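Local coordinates for hypothetical protein (Trypanosoma cruzi, PDB 1YZV) that is of unknown function but belongs to the isochorismatase family and is a putative ribonuclease, at residues S18-F23 and H60-V65. Residues are numbered along the deposited sequence; the frame is centred on the assembly and turned at random.
Sequences SCKTAF and HSVYIV
In Phe23, chi1 (-70°) sets CG anti to the carbonyl carbon and chi2 (-87°) turns the ring so that its CD2/CE2 edge faces Ser61, whose OG, anti to its own backbone N (chi1 -178°), lies near the ring plane 3.2 Å from Phe23 CE2. That hydroxyl also hydrogen-bonds His53 ND1 of helix 39-56. On the other face of the sheet, Val62 CG1 meets Ala22 CB at 3.6 Å. Between the two faces runs a parallel ladder, in which Thr21 bonds through N to His60 O and through O to Val62 N, and Phe23 through N to Val62 O and through O to Ile64 N. Phe23 N to Val62 O and Ile64 N to Phe23 O are both 2.8 Å, whereas Thr21 N stands above the carbonyl plane of His60. Where the strands begin, a water links the Lys20 side chain to the other strand: NZ donates to it and it donates to Ser61 O. Phe23 CB also packs against Tyr63 CD2, and the ring of Phe23 meets Phe49 of helix 39-56, the helix that takes the chain across from strand 20-26 to strand 61-68 in a beta-alpha-beta crossover. Within the six-stranded parallel sheet of this isochorismatase-like fold, strand 110-118 flanks 20-26 and strand 87-91 flanks 61-68.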
loop_
_atom_site.group_PDB
_atom_site.type_symbol
_atom_site.label_atom_id
_atom_site.label_comp_id
_atom_site.label_asym_id
_atom_site.label_seq_id
_atom_site.Cartn_x
_atom_site.Cartn_y
_atom_site.Cartn_z
ATOM N N SER A 18 -12.591 24.555 13.602
ATOM C CA SER A 18 -13.494 24.358 12.494
ATOM C C SER A 18 -14.703 23.455 12.854
ATOM O O SER A 18 -15.763 23.510 12.260
ATOM C CB SER A 18 -12.667 23.733 11.356
ATOM O OG SER A 18 -13.263 23.922 10.109
ATOM N N CYS A 19 -14.459 22.493 13.714
ATOM C CA CYS A 19 -15.441 21.503 14.084
ATOM C C CYS A 19 -14.955 20.939 15.394
ATOM O O CYS A 19 -13.830 21.232 15.820
ATOM C CB CYS A 19 -15.543 20.426 13.017
ATOM S SG CYS A 19 -14.000 19.459 12.704
ATOM N N LYS A 20 -15.796 20.179 16.064
ATOM C CA LYS A 20 -15.378 19.474 17.249
ATOM C C LYS A 20 -14.756 18.096 16.917
ATOM O O LYS A 20 -15.034 17.528 15.853
ATOM C CB LYS A 20 -16.567 19.341 18.146
ATOM C CG LYS A 20 -16.268 18.890 19.523
ATOM C CD LYS A 20 -17.329 19.499 20.464
ATOM C CE LYS A 20 -17.299 18.799 21.811
ATOM N NZ LYS A 20 -18.292 19.397 22.771
ATOM N N THR A 21 -13.739 17.727 17.718
ATOM C CA THR A 21 -12.985 16.484 17.542
ATOM C C THR A 21 -13.200 15.570 18.743
ATOM O O THR A 21 -13.159 16.050 19.876
ATOM C CB THR A 21 -11.446 16.790 17.456
ATOM O OG1 THR A 21 -11.238 17.730 16.410
ATOM C CG2 THR A 21 -10.631 15.557 17.154
ATOM N N ALA A 22 -13.494 14.288 18.499
ATOM C CA ALA A 22 -13.626 13.290 19.592
ATOM C C ALA A 22 -12.381 12.429 19.593
ATOM O O ALA A 22 -11.907 11.981 18.545
ATOM C CB ALA A 22 -14.860 12.411 19.397
ATOM N N PHE A 23 -11.830 12.244 20.779
ATOM C CA PHE A 23 -10.732 11.353 20.993
ATOM C C PHE A 23 -11.319 10.050 21.542
ATOM O O PHE A 23 -11.857 10.005 22.655
ATOM C CB PHE A 23 -9.714 11.996 21.948
ATOM C CG PHE A 23 -8.979 13.156 21.345
ATOM C CD1 PHE A 23 -7.815 12.958 20.604
ATOM C CD2 PHE A 23 -9.446 14.444 21.515
ATOM C CE1 PHE A 23 -7.202 14.008 19.984
ATOM C CE2 PHE A 23 -8.883 15.490 20.797
ATOM C CZ PHE A 23 -7.738 15.289 20.086
ATOM N N HIS A 60 -13.933 22.383 21.893
ATOM C CA HIS A 60 -13.361 21.817 20.680
ATOM C C HIS A 60 -13.059 20.324 20.749
ATOM O O HIS A 60 -12.727 19.716 19.722
ATOM C CB HIS A 60 -12.088 22.561 20.359
ATOM C CG HIS A 60 -12.278 24.042 20.221
ATOM N ND1 HIS A 60 -13.128 24.600 19.286
ATOM C CD2 HIS A 60 -11.647 25.076 20.823
ATOM C CE1 HIS A 60 -13.077 25.918 19.390
ATOM N NE2 HIS A 60 -12.156 26.237 20.282
ATOM N N SER A 61 -13.177 19.736 21.937
ATOM C CA SER A 61 -12.703 18.373 22.154
ATOM C C SER A 61 -13.576 17.645 23.147
ATOM O O SER A 61 -13.931 18.230 24.185
ATOM C CB SER A 61 -11.228 18.401 22.630
ATOM O OG SER A 61 -10.722 17.091 22.803
ATOM N N VAL A 62 -13.810 16.346 22.869
ATOM C CA VAL A 62 -14.444 15.409 23.773
ATOM C C VAL A 62 -13.596 14.140 23.830
ATOM O O VAL A 62 -12.983 13.756 22.840
ATOM C CB VAL A 62 -15.921 15.115 23.374
ATOM C CG1 VAL A 62 -16.017 14.523 22.012
ATOM C CG2 VAL A 62 -16.623 14.227 24.429
ATOM N N TYR A 63 -13.423 13.599 25.036
ATOM C CA TYR A 63 -12.555 12.428 25.269
ATOM C C TYR A 63 -13.431 11.277 25.771
ATOM O O TYR A 63 -13.958 11.326 26.902
ATOM C CB TYR A 63 -11.471 12.802 26.304
ATOM C CG TYR A 63 -10.236 11.938 26.330
ATOM C CD1 TYR A 63 -10.245 10.679 26.960
ATOM C CD2 TYR A 63 -9.060 12.348 25.716
ATOM C CE1 TYR A 63 -9.137 9.861 26.955
ATOM C CE2 TYR A 63 -7.919 11.526 25.741
ATOM C CZ TYR A 63 -7.969 10.297 26.397
ATOM O OH TYR A 63 -6.855 9.488 26.428
ATOM N N ILE A 64 -13.520 10.240 24.939
ATOM C CA ILE A 64 -14.365 9.084 25.127
ATOM C C ILE A 64 -13.544 7.819 25.294
ATOM O O ILE A 64 -12.660 7.512 24.478
ATOM C CB ILE A 64 -15.339 8.932 23.904
ATOM C CG1 ILE A 64 -16.068 10.259 23.744
ATOM C CG2 ILE A 64 -16.229 7.693 24.067
ATOM C CD1 ILE A 64 -17.194 10.253 22.868
ATOM N N VAL A 65 -13.775 7.142 26.417
ATOM C CA VAL A 65 -13.085 5.906 26.773
ATOM C C VAL A 65 -14.105 4.767 26.846
ATOM O O VAL A 65 -15.194 4.906 27.449
ATOM C CB VAL A 65 -12.393 6.032 28.140
ATOM C CG1 VAL A 65 -11.555 4.811 28.427
ATOM C CG2 VAL A 65 -11.547 7.328 28.201
HETATM O O HOH W 1 -14.637 23.121 17.489
HETATM O O HOH W 2 -16.429 18.548 24.716
HETATM O O HOH W 3 -11.645 20.227 17.290
#